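PDB 3R4K: transcriptional regulator, IclR family from Ruegeria sp. TM1040, which probably regulates transcription by binding DNA through its helix-turn-helix domain, with a GAF-like C-terminal domain that in relatives senses small-molecule effectors. Local coordinates for residues T97-S101 and L111-Y115; L131-A137 and A186-F192; L140-S146 and E176-R181; S198-P202 and I231-R236. All coordinates share one frame. Residue numbers count along the deposited sequence, not the author numbering.

Contact 1. Residues T97-S101 and L111-Y115; sequences TTHLS and LSHAY
This is the beta hairpin of strands 97-104 and 107-114 in the GAF-like, profilin-like C-terminal domain, carrying a classic beta bulge about halfway along it. Strands 97-101 and 111-114 run antiparallel, their axes 165° apart and 4.7 Å at closest approach. Thr98 and Ala114 form a hydrogen-bonded pair, with Thr98 N to Ala114 O at 3.1 Å and Ala114 N to Thr98 O at 3.0 Å. His99 and His113 follow as a non-hydrogen-bonded pair with CA atoms only 4.1 Å apart; both take chi1 p, and their CB atoms meet at 3.8 Å before the rings diverge. Next, Leu100 N bonds Ser112 O at 2.9 Å. At the bulge Leu100 O receives Leu111 N at 2.9 Å and, weakly, Ser112 N at 3.5 Å; Leu111, with phi/psi near -115/-13, supplies the extra residue. Past the paired strand, Tyr115 (chi1 m) brings the edge of its ring to Thr97 OG1, with CD1 3.5 Å from that oxygen, which itself bonds Val123 O. Thr98, Leu100, Ser112 and Ala114 share one face; helix 79-94 packs there, Thr98 OG1 bonding Ser91 and Ser112 OG bonding Ser83. On the other edge of strand 97-104, backbone bonds continue the sheet into strand 210-219.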
loop_
_atom_site.group_PDB
_atom_site.type_symbol
_atom_site.label_atom_id
_atom_site.label_comp_id
_atom_site.label_asym_id
_atom_site.label_seq_id
_atom_site.Cartn_x
_atom_site.Cartn_y
_atom_site.Cartn_z
ATOM N N THR A 97 24.661 -7.191 16.256
ATOM C CA THR A 97 23.481 -6.333 16.319
ATOM C C THR A 97 23.000 -6.038 14.914
ATOM O O THR A 97 23.801 -5.669 14.056
ATOM C CB THR A 97 23.824 -5.037 17.079
ATOM O OG1 THR A 97 24.258 -5.403 18.394
ATOM C CG2 THR A 97 22.637 -4.036 17.143
ATOM N N THR A 98 21.697 -6.187 14.686
ATOM C CA THR A 98 21.085 -5.895 13.393
ATOM C C THR A 98 20.082 -4.755 13.566
ATOM O O THR A 98 19.508 -4.613 14.640
ATOM C CB THR A 98 20.451 -7.155 12.798
ATOM O OG1 THR A 98 19.487 -7.655 13.720
ATOM C CG2 THR A 98 21.477 -8.242 12.497
ATOM N N HIS A 99 19.895 -3.930 12.536
ATOM C CA HIS A 99 18.927 -2.845 12.625
ATOM C C HIS A 99 18.352 -2.454 11.273
ATOM O O HIS A 99 19.016 -2.555 10.238
ATOM C CB HIS A 99 19.480 -1.604 13.358
ATOM C CG HIS A 99 20.673 -0.959 12.740
ATOM N ND1 HIS A 99 20.571 0.255 12.070
ATOM C CD2 HIS A 99 21.975 -1.333 12.782
ATOM C CE1 HIS A 99 21.802 0.553 11.685
ATOM N NE2 HIS A 99 22.684 -0.374 12.098
ATOM N N LEU A 100 17.084 -2.034 11.298
ATOM C CA LEU A 100 16.353 -1.548 10.143
ATOM C C LEU A 100 16.174 -0.049 10.291
ATOM O O LEU A 100 15.693 0.434 11.319
ATOM C CB LEU A 100 14.990 -2.265 9.977
ATOM C CG LEU A 100 14.069 -1.771 8.836
ATOM C CD1 LEU A 100 14.674 -2.032 7.438
ATOM C CD2 LEU A 100 12.648 -2.345 8.988
ATOM N N SER A 101 16.604 0.690 9.278
ATOM C CA SER A 101 16.446 2.140 9.258
ATOM C C SER A 101 15.542 2.499 8.087
ATOM O O SER A 101 15.577 1.832 7.035
ATOM C CB SER A 101 17.794 2.851 9.195
ATOM O OG SER A 101 18.534 2.450 8.057
ATOM N N LEU A 111 14.741 2.424 13.242
ATOM C CA LEU A 111 13.460 2.289 13.921
ATOM C C LEU A 111 13.187 0.920 14.578
ATOM O O LEU A 111 12.280 0.827 15.407
ATOM C CB LEU A 111 12.352 2.663 12.936
ATOM C CG LEU A 111 12.363 4.182 12.577
ATOM C CD1 LEU A 111 11.504 4.479 11.361
ATOM C CD2 LEU A 111 12.023 5.084 13.808
ATOM N N SER A 112 13.990 -0.099 14.275
ATOM C CA SER A 112 13.873 -1.422 14.897
ATOM C C SER A 112 15.241 -2.065 14.882
ATOM O O SER A 112 16.015 -1.835 13.946
ATOM C CB SER A 112 12.811 -2.307 14.232
ATOM O OG SER A 112 13.134 -2.696 12.915
ATOM N N HIS A 113 15.574 -2.791 15.960
ATOM C CA HIS A 113 16.854 -3.476 16.079
ATOM C C HIS A 113 16.697 -4.764 16.860
ATOM O O HIS A 113 15.696 -4.965 17.547
ATOM C CB HIS A 113 17.921 -2.570 16.741
ATOM C CG HIS A 113 17.639 -2.243 18.175
ATOM N ND1 HIS A 113 16.937 -1.097 18.529
ATOM C CD2 HIS A 113 17.954 -2.932 19.305
ATOM C CE1 HIS A 113 16.858 -1.117 19.855
ATOM N NE2 HIS A 113 17.440 -2.213 20.370
ATOM N N ALA A 114 17.710 -5.615 16.787
ATOM C CA ALA A 114 17.797 -6.854 17.550
ATOM C C ALA A 114 19.234 -7.075 18.008
ATOM O O ALA A 114 20.178 -6.677 17.314
ATOM C CB ALA A 114 17.318 -8.033 16.724
ATOM N N TYR A 115 19.386 -7.663 19.204
ATOM C CA TYR A 115 20.675 -8.034 19.783
ATOM C C TYR A 115 20.837 -9.545 19.699
ATOM O O TYR A 115 19.854 -10.282 19.808
ATOM C CB TYR A 115 20.805 -7.550 21.242
ATOM C CG TYR A 115 20.786 -6.041 21.391
ATOM C CD1 TYR A 115 21.725 -5.240 20.742
ATOM C CD2 TYR A 115 19.848 -5.413 22.197
ATOM C CE1 TYR A 115 21.706 -3.852 20.871
ATOM C CE2 TYR A 115 19.829 -4.025 22.341
ATOM C CZ TYR A 115 20.763 -3.251 21.681
ATOM O OH TYR A 115 20.748 -1.888 21.828
#

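Contact 2. Residues L131-A137 and A186-F192; sequences LTFHGTA and AQSIGGF
Phe192, chi1 t, packs its ring among Leu131, Thr132 and Thr136, where a loop of the GAF-like domain leads from edge strand 129-131 to helix 137-143 and meets the opposite edge strand, 186-189, of the six-stranded sheet. Its CE1 lies 3.9 Å from Leu131 CA, its CZ 3.9 Å from Leu131 CD1 and its CD1 3.5 Å from Thr136 CG2; Arg162 adds a cation-pi contact to the same ring. The loop is irregular and no strand pairing joins the segments: Gly135 CA sits 4.5 Å from Gly191 CA, and Ala137 CA 4.9 Å from Ser188 CA. The backbones can come this close because Gly191 has no CB, which would fall 2.6 Å from Gly135 O; one on Gly135 would be tight against Gly191 O at 3.1 Å and, within the loop, would clash with Thr132 OG1. Gly190, at phi/psi 53/37, turns the chain after the strand. Thr136 (chi1 p) is the N-cap of helix 137-143, its OG1 bonding Gly139 N and donating to Thr132 O at 2.7 Å. The first turn of that helix lies on the strand, with Ala137 N 3.5 Å from Ser188 CB and Ala137 O 3.3 Å from Ala186 CB. Ser188 OG, chi1 t, donates a weak bond to Gly135 O at 3.3 Å. A water completes the join, 2.9 Å from Thr132 OG1 and donating to Gly191 O at 2.8 Å.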
loop_
_atom_site.group_PDB
_atom_site.type_symbol
_atom_site.label_atom_id
_atom_site.label_comp_id
_atom_site.label_asym_id
_atom_site.label_seq_id
_atom_site.Cartn_x
_atom_site.Cartn_y
_atom_site.Cartn_z
ATOM N N LEU A 131 20.630 8.568 11.336
ATOM C CA LEU A 131 21.872 8.125 10.713
ATOM C C LEU A 131 22.268 9.076 9.602
ATOM O O LEU A 131 21.398 9.636 8.910
ATOM C CB LEU A 131 21.741 6.697 10.150
ATOM C CG LEU A 131 21.183 5.571 11.042
ATOM C CD1 LEU A 131 21.513 5.713 12.528
ATOM C CD2 LEU A 131 19.791 5.345 10.799
ATOM N N THR A 132 23.580 9.283 9.430
ATOM C CA THR A 132 24.061 10.159 8.367
ATOM C C THR A 132 24.046 9.369 7.042
ATOM O O THR A 132 24.199 8.144 7.056
ATOM C CB THR A 132 25.449 10.728 8.708
ATOM O OG1 THR A 132 26.398 9.667 8.780
ATOM C CG2 THR A 132 25.462 11.524 10.012
ATOM N N PHE A 133 23.849 10.065 5.914
ATOM C CA PHE A 133 23.850 9.404 4.614
ATOM C C PHE A 133 25.271 9.048 4.173
ATOM O O PHE A 133 25.480 8.050 3.484
ATOM C CB PHE A 133 23.167 10.273 3.550
ATOM C CG PHE A 133 21.657 10.243 3.626
ATOM C CD1 PHE A 133 20.945 9.098 3.268
ATOM C CD2 PHE A 133 20.945 11.354 4.056
ATOM C CE1 PHE A 133 19.553 9.064 3.364
ATOM C CE2 PHE A 133 19.546 11.324 4.131
ATOM C CZ PHE A 133 18.863 10.178 3.793
ATOM N N HIS A 134 26.249 9.853 4.595
ATOM C CA HIS A 134 27.641 9.687 4.203
ATOM C C HIS A 134 28.485 8.890 5.222
ATOM O O HIS A 134 29.507 8.327 4.829
ATOM C CB HIS A 134 28.275 11.075 3.963
ATOM C CG HIS A 134 28.368 11.923 5.195
ATOM N ND1 HIS A 134 27.257 12.563 5.723
ATOM C CD2 HIS A 134 29.445 12.213 5.962
ATOM C CE1 HIS A 134 27.696 13.204 6.801
ATOM N NE2 HIS A 134 29.004 13.021 6.984
ATOM N N GLY A 135 28.078 8.862 6.494
ATOM C CA GLY A 135 28.858 8.215 7.546
ATOM C C GLY A 135 28.434 6.835 8.004
ATOM O O GLY A 135 29.093 6.239 8.863
ATOM N N THR A 136 27.328 6.313 7.457
ATOM C CA THR A 136 26.848 4.977 7.838
ATOM C C THR A 136 26.744 4.092 6.602
ATOM O O THR A 136 26.520 4.608 5.504
ATOM C CB THR A 136 25.472 5.039 8.569
ATOM O OG1 THR A 136 24.464 5.537 7.688
ATOM C CG2 THR A 136 25.492 5.864 9.827
ATOM N N ALA A 137 26.853 2.761 6.786
ATOM C CA ALA A 137 26.657 1.793 5.708
ATOM C C ALA A 137 25.195 1.879 5.236
ATOM O O ALA A 137 24.940 1.870 4.034
ATOM C CB ALA A 137 26.996 0.389 6.191
ATOM N N ALA A 186 26.694 -2.199 1.061
ATOM C CA ALA A 186 27.525 -1.107 1.563
ATOM C C ALA A 186 28.246 -1.517 2.840
ATOM O O ALA A 186 27.700 -2.254 3.664
ATOM C CB ALA A 186 26.675 0.135 1.820
ATOM N N GLN A 187 29.474 -1.021 3.000
ATOM C CA GLN A 187 30.309 -1.225 4.177
ATOM C C GLN A 187 30.830 0.125 4.683
ATOM O O GLN A 187 31.100 1.018 3.878
ATOM C CB GLN A 187 31.471 -2.171 3.871
ATOM C CG GLN A 187 31.163 -3.624 4.189
ATOM C CD GLN A 187 32.363 -4.509 3.954
ATOM O OE1 GLN A 187 33.322 -4.547 4.737
ATOM N NE2 GLN A 187 32.346 -5.235 2.853
ATOM N N SER A 188 30.928 0.286 6.017
ATOM C CA SER A 188 31.433 1.506 6.657
ATOM C C SER A 188 32.113 1.165 7.971
ATOM O O SER A 188 31.532 0.482 8.815
ATOM C CB SER A 188 30.321 2.527 6.877
ATOM O OG SER A 188 30.792 3.692 7.534
ATOM N N ILE A 189 33.358 1.632 8.129
ATOM C CA ILE A 189 34.165 1.393 9.316
ATOM C C ILE A 189 34.379 2.715 10.044
ATOM O O ILE A 189 35.056 3.612 9.542
ATOM C CB ILE A 189 35.498 0.668 8.987
ATOM C CG1 ILE A 189 35.248 -0.588 8.114
ATOM C CG2 ILE A 189 36.238 0.299 10.271
ATOM C CD1 ILE A 189 36.413 -1.012 7.220
ATOM N N GLY A 190 33.751 2.811 11.210
ATOM C CA GLY A 190 33.833 3.930 12.139
ATOM C C GLY A 190 33.561 5.339 11.644
ATOM O O GLY A 190 34.205 6.275 12.126
ATOM N N GLY A 191 32.595 5.496 10.728
ATOM C CA GLY A 191 32.183 6.790 10.182
ATOM C C GLY A 191 31.116 7.488 11.012
ATOM O O GLY A 191 30.980 8.712 10.954
ATOM N N PHE A 192 30.326 6.698 11.771
ATOM C CA PHE A 192 29.256 7.163 12.663
ATOM C C PHE A 192 29.694 7.006 14.128
ATOM O O PHE A 192 29.521 7.913 14.948
ATOM C CB PHE A 192 27.970 6.369 12.396
ATOM C CG PHE A 192 26.710 6.912 13.032
ATOM C CD1 PHE A 192 26.089 8.057 12.524
ATOM C CD2 PHE A 192 26.107 6.244 14.095
ATOM C CE1 PHE A 192 24.913 8.547 13.097
ATOM C CE2 PHE A 192 24.919 6.725 14.661
ATOM C CZ PHE A 192 24.332 7.876 14.163
HETATM O O HOH W 1 28.589 10.060 10.593
#

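Contact 3. Residues L140-S146 and E176-R181; sequences LAVLAYS and EIAEVR
The C-terminal part of helix 137-143 and the residues after it pack on helix 170-183 within the GAF-like domain. The closest CA atoms are those of Ala144 and Ile177, 4.8 Å apart, an approach that the small Ala144 permits: its CB lies 3.6 Å from Ile177 O and 3.5 Å from Val180 CG1. The CA-to-CB bond of Val180 points toward the other segment, with chi1 off-well at 29°, and its CG2 reaches Ala141 CA at 4.0 Å. Ile177, chi1 m and chi2 t, extends to put CD1 3.7 Å from CD2 of Leu143, whose chi1 of -141° is also between wells. A type I turn runs from Leu143 to Ser146, and Ser146 OG donates to Val142 O at 2.9 Å. Tyr145 starts away from helix 170-183, yet chi1 m carries OH back to within 2.8 Å of Arg181 O; Phe204 meets its ring edge-to-face. In the conformer given, Arg181 is m, t, t to chi3, CG 3.8 Å from Ala144 CB and one guanidinium face over Ala144 O; NE, 2.8 Å from that Ala144 O, lacks hydrogen-bond geometry. Leu140, Ala141 and Val180 also pack on Ala186. The joint is chiefly apolar; its one hydrogen bond between the segments is the weak one from Tyr145 OH to Arg181 O.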
loop_
_atom_site.group_PDB
_atom_site.type_symbol
_atom_site.label_atom_id
_atom_site.label_comp_id
_atom_site.label_asym_id
_atom_site.label_seq_id
_atom_site.Cartn_x
_atom_site.Cartn_y
_atom_site.Cartn_z
ATOM N N LEU A 140 24.739 4.989 3.072
ATOM C CA LEU A 140 25.358 4.780 1.754
ATOM C C LEU A 140 24.495 3.851 0.898
ATOM O O LEU A 140 24.348 4.107 -0.298
ATOM C CB LEU A 140 26.799 4.246 1.872
ATOM C CG LEU A 140 27.822 5.216 2.474
ATOM C CD1 LEU A 140 29.032 4.474 3.008
ATOM C CD2 LEU A 140 28.237 6.298 1.480
ATOM N N ALA A 141 23.912 2.798 1.509
ATOM C CA ALA A 141 23.017 1.846 0.836
ATOM C C ALA A 141 21.772 2.572 0.277
ATOM O O ALA A 141 21.375 2.299 -0.848
ATOM C CB ALA A 141 22.595 0.733 1.799
ATOM N N VAL A 142 21.196 3.522 1.057
ATOM C CA VAL A 142 20.006 4.314 0.704
ATOM C C VAL A 142 20.372 5.355 -0.360
ATOM O O VAL A 142 19.627 5.516 -1.311
ATOM C CB VAL A 142 19.339 4.963 1.958
ATOM C CG1 VAL A 142 18.214 5.921 1.572
ATOM C CG2 VAL A 142 18.810 3.900 2.915
ATOM N N LEU A 143 21.502 6.058 -0.199
ATOM C CA LEU A 143 21.980 7.084 -1.137
ATOM C C LEU A 143 22.255 6.492 -2.517
ATOM O O LEU A 143 21.913 7.097 -3.527
ATOM C CB LEU A 143 23.261 7.734 -0.590
ATOM C CG LEU A 143 23.407 9.236 -0.787
ATOM C CD1 LEU A 143 22.175 9.994 -0.286
ATOM C CD2 LEU A 143 24.642 9.747 -0.086
ATOM N N ALA A 144 22.842 5.292 -2.552
ATOM C CA ALA A 144 23.207 4.616 -3.788
ATOM C C ALA A 144 21.993 4.287 -4.681
ATOM O O ALA A 144 22.152 4.150 -5.898
ATOM C CB ALA A 144 23.965 3.346 -3.469
ATOM N N TYR A 145 20.790 4.192 -4.091
ATOM C CA TYR A 145 19.579 3.871 -4.842
ATOM C C TYR A 145 18.530 4.981 -4.763
ATOM O O TYR A 145 17.356 4.758 -5.085
ATOM C CB TYR A 145 19.030 2.527 -4.370
ATOM C CG TYR A 145 19.948 1.396 -4.774
ATOM C CD1 TYR A 145 19.947 0.910 -6.072
ATOM C CD2 TYR A 145 20.886 0.877 -3.884
ATOM C CE1 TYR A 145 20.801 -0.114 -6.462
ATOM C CE2 TYR A 145 21.750 -0.149 -4.263
ATOM C CZ TYR A 145 21.695 -0.649 -5.553
ATOM O OH TYR A 145 22.506 -1.681 -5.937
ATOM N N SER A 146 18.984 6.194 -4.415
ATOM C CA SER A 146 18.175 7.398 -4.357
ATOM C C SER A 146 18.285 8.168 -5.693
ATOM O O SER A 146 19.171 7.879 -6.514
ATOM C CB SER A 146 18.614 8.270 -3.186
ATOM O OG SER A 146 18.024 7.819 -1.977
ATOM N N GLU A 176 32.163 5.682 -3.567
ATOM C CA GLU A 176 31.641 4.630 -2.698
ATOM C C GLU A 176 30.214 4.240 -3.128
ATOM O O GLU A 176 29.945 3.048 -3.275
ATOM C CB GLU A 176 31.691 5.074 -1.217
ATOM C CG GLU A 176 31.788 3.923 -0.215
ATOM C CD GLU A 176 33.002 3.005 -0.268
ATOM O OE1 GLU A 176 34.087 3.445 -0.723
ATOM O OE2 GLU A 176 32.865 1.840 0.174
ATOM N N ILE A 177 29.347 5.248 -3.405
ATOM C CA ILE A 177 27.970 5.095 -3.905
ATOM C C ILE A 177 27.963 4.192 -5.144
ATOM O O ILE A 177 27.150 3.266 -5.214
ATOM C CB ILE A 177 27.336 6.490 -4.201
ATOM C CG1 ILE A 177 26.850 7.165 -2.909
ATOM C CG2 ILE A 177 26.215 6.437 -5.247
ATOM C CD1 ILE A 177 26.295 8.517 -3.135
ATOM N N ALA A 178 28.870 4.453 -6.103
ATOM C CA ALA A 178 28.965 3.711 -7.355
ATOM C C ALA A 178 29.306 2.243 -7.111
ATOM O O ALA A 178 28.750 1.366 -7.782
ATOM C CB ALA A 178 29.990 4.356 -8.272
ATOM N N GLU A 179 30.168 1.976 -6.115
ATOM C CA GLU A 179 30.571 0.616 -5.754
ATOM C C GLU A 179 29.401 -0.153 -5.085
ATOM O O GLU A 179 29.236 -1.352 -5.347
ATOM C CB GLU A 179 31.830 0.648 -4.850
ATOM C CG GLU A 179 32.597 -0.673 -4.775
ATOM C CD GLU A 179 33.049 -1.400 -6.040
ATOM O OE1 GLU A 179 32.956 -0.845 -7.163
ATOM O OE2 GLU A 179 33.495 -2.558 -5.891
ATOM N N VAL A 180 28.576 0.554 -4.263
ATOM C CA VAL A 180 27.412 -0.024 -3.576
ATOM C C VAL A 180 26.311 -0.331 -4.619
ATOM O O VAL A 180 25.713 -1.412 -4.552
ATOM C CB VAL A 180 26.900 0.767 -2.322
ATOM C CG1 VAL A 180 27.138 2.255 -2.345
ATOM C CG2 VAL A 180 25.476 0.397 -1.910
ATOM N N ARG A 181 26.089 0.594 -5.595
ATOM C CA ARG A 181 25.140 0.447 -6.708
ATOM C C ARG A 181 25.446 -0.826 -7.495
ATOM O O ARG A 181 24.541 -1.561 -7.894
ATOM C CB ARG A 181 25.234 1.662 -7.660
ATOM C CG ARG A 181 24.557 2.934 -7.172
ATOM C CD ARG A 181 24.482 4.021 -8.244
ATOM N NE ARG A 181 24.001 5.300 -7.705
ATOM C CZ ARG A 181 22.995 6.012 -8.211
ATOM N NH1 ARG A 181 22.331 5.577 -9.274
ATOM N NH2 ARG A 181 22.633 7.154 -7.641
#

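Contact 4. Residues S198-P202 and I231-R236; sequences SHAVP and IPPALR
Helix-on-sheet packing in the core of the GAF-like domain brings segment 231-236 of helix 225-245 roughly along segment 198-202 of strand 196-204, at a signed crossing angle of -32° and with axes 8.7 Å apart at closest. The strand is extended, so His199 and Val201 point toward the helix while Ala200 between them points away, to helix 137-143. Nearest CA pairs are His199 with Pro232 at 7.3 Å and Val201 with Arg236 at 6.6 Å. His199, chi1 m and chi2 79°, offers one ring face to Ile231 in a CH-pi contact, CG2 lying 3.9 Å from the ring centroid and 21° off its normal; Pro232 CG is 3.9 Å from His199 CD2. Leu235, chi1 t and chi2 p, drops between the two strand side chains: its CD2 is 3.5 Å from His199 O, its CD1 3.9 Å from Val201 CG2. The Arg236 guanidinium bonds Thr183 O. The helix is kinked at Pro232 and Pro233, whose nitrogens carry no hydrogen to donate to the preceding turn. Helix 79-94 flanks it, Leu90 touching Leu235. With no hydrogen bond between the segments, the contact rests on van der Waals packing, of Leu235 on the strand backbone as well as on side chains, and on the CH-pi contact at His199.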
loop_
_atom_site.group_PDB
_atom_site.type_symbol
_atom_site.label_atom_id
_atom_site.label_comp_id
_atom_site.label_asym_id
_atom_site.label_seq_id
_atom_site.Cartn_x
_atom_site.Cartn_y
_atom_site.Cartn_z
ATOM N N SER A 198 30.161 -1.772 10.059
ATOM C CA SER A 198 28.811 -2.070 9.612
ATOM C C SER A 198 28.740 -2.502 8.137
ATOM O O SER A 198 29.557 -2.093 7.310
ATOM C CB SER A 198 27.879 -0.881 9.840
ATOM O OG SER A 198 28.511 0.302 10.308
ATOM N N HIS A 199 27.754 -3.364 7.843
ATOM C CA HIS A 199 27.363 -3.895 6.536
ATOM C C HIS A 199 25.900 -3.562 6.335
ATOM O O HIS A 199 25.117 -3.758 7.270
ATOM C CB HIS A 199 27.549 -5.419 6.480
ATOM C CG HIS A 199 28.959 -5.894 6.420
ATOM N ND1 HIS A 199 29.751 -5.945 7.554
ATOM C CD2 HIS A 199 29.645 -6.421 5.380
ATOM C CE1 HIS A 199 30.905 -6.449 7.158
ATOM N NE2 HIS A 199 30.888 -6.748 5.856
ATOM N N ALA A 200 25.507 -3.081 5.147
ATOM C CA ALA A 200 24.096 -2.757 4.905
ATOM C C ALA A 200 23.674 -3.002 3.479
ATOM O O ALA A 200 24.468 -2.857 2.551
ATOM C CB ALA A 200 23.800 -1.318 5.280
ATOM N N VAL A 201 22.404 -3.383 3.323
ATOM C CA VAL A 201 21.748 -3.630 2.037
ATOM C C VAL A 201 20.508 -2.738 1.953
ATOM O O VAL A 201 19.854 -2.517 2.979
ATOM C CB VAL A 201 21.394 -5.133 1.779
ATOM C CG1 VAL A 201 22.649 -5.977 1.591
ATOM C CG2 VAL A 201 20.486 -5.718 2.862
ATOM N N PRO A 202 20.140 -2.224 0.765
ATOM C CA PRO A 202 18.916 -1.415 0.683
ATOM C C PRO A 202 17.649 -2.283 0.717
ATOM O O PRO A 202 17.676 -3.454 0.341
ATOM C CB PRO A 202 19.066 -0.709 -0.660
ATOM C CG PRO A 202 19.848 -1.688 -1.497
ATOM C CD PRO A 202 20.777 -2.388 -0.563
ATOM N N ILE A 231 28.935 -12.616 7.004
ATOM C CA ILE A 231 27.949 -11.537 7.157
ATOM C C ILE A 231 27.312 -11.170 5.787
ATOM O O ILE A 231 26.084 -11.213 5.711
ATOM C CB ILE A 231 28.507 -10.295 7.915
ATOM C CG1 ILE A 231 28.748 -10.638 9.409
ATOM C CG2 ILE A 231 27.579 -9.073 7.749
ATOM C CD1 ILE A 231 29.640 -9.677 10.183
ATOM N N PRO A 232 28.078 -10.852 4.711
ATOM C CA PRO A 232 27.435 -10.474 3.437
ATOM C C PRO A 232 26.393 -11.487 2.877
ATOM O O PRO A 232 25.289 -11.015 2.607
ATOM C CB PRO A 232 28.626 -10.282 2.495
ATOM C CG PRO A 232 29.731 -9.837 3.405
ATOM C CD PRO A 232 29.549 -10.708 4.611
ATOM N N PRO A 233 26.622 -12.828 2.744
ATOM C CA PRO A 233 25.536 -13.708 2.253
ATOM C C PRO A 233 24.298 -13.729 3.155
ATOM O O PRO A 233 23.175 -13.761 2.643
ATOM C CB PRO A 233 26.175 -15.106 2.225
ATOM C CG PRO A 233 27.618 -14.890 2.315
ATOM C CD PRO A 233 27.845 -13.607 3.023
ATOM N N ALA A 234 24.506 -13.718 4.490
ATOM C CA ALA A 234 23.436 -13.749 5.479
ATOM C C ALA A 234 22.596 -12.475 5.415
ATOM O O ALA A 234 21.361 -12.567 5.427
ATOM C CB ALA A 234 24.009 -13.939 6.868
ATOM N N LEU A 235 23.261 -11.296 5.299
ATOM C CA LEU A 235 22.582 -9.997 5.219
ATOM C C LEU A 235 21.809 -9.859 3.897
ATOM O O LEU A 235 20.656 -9.433 3.930
ATOM C CB LEU A 235 23.579 -8.839 5.411
ATOM C CG LEU A 235 23.073 -7.406 5.178
ATOM C CD1 LEU A 235 21.993 -6.994 6.169
ATOM C CD2 LEU A 235 24.193 -6.446 5.219
ATOM N N ARG A 236 22.416 -10.249 2.757
ATOM C CA ARG A 236 21.780 -10.200 1.425
ATOM C C ARG A 236 20.480 -10.995 1.413
ATOM O O ARG A 236 19.458 -10.484 0.956
ATOM C CB ARG A 236 22.719 -10.720 0.331
ATOM C CG ARG A 236 23.829 -9.747 -0.028
ATOM C CD ARG A 236 24.647 -10.295 -1.188
ATOM N NE ARG A 236 25.983 -9.695 -1.300
ATOM C CZ ARG A 236 26.250 -8.583 -1.975
ATOM N NH1 ARG A 236 25.274 -7.913 -2.581
ATOM N NH2 ARG A 236 27.491 -8.125 -2.046
#

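From the N terminus, contact 1 comes first, closing the short hairpin 97-114. The chain then runs to strand 129-131, and contact 2 closes a largely helical excursion between residues 137 and 186. Contact 3 is nested inside that loop, holding helix 137-143 to helix 170-183; contacts 2 and 3 meet where Phe133 packs on Val142 and Leu143. Contact 4 follows in series, bringing helix 225-245 back over strand 196-204. Contacts 1, 2 and 4 all reach the six-stranded sheet: Ser101 touches Leu131, and strands 186-189 and 196-204 are antiparallel neighbours. Contact 3 joins contact 4 through Tyr145 and Ala141 against Pro202, so helices and sheet form one continuous C-terminal domain core.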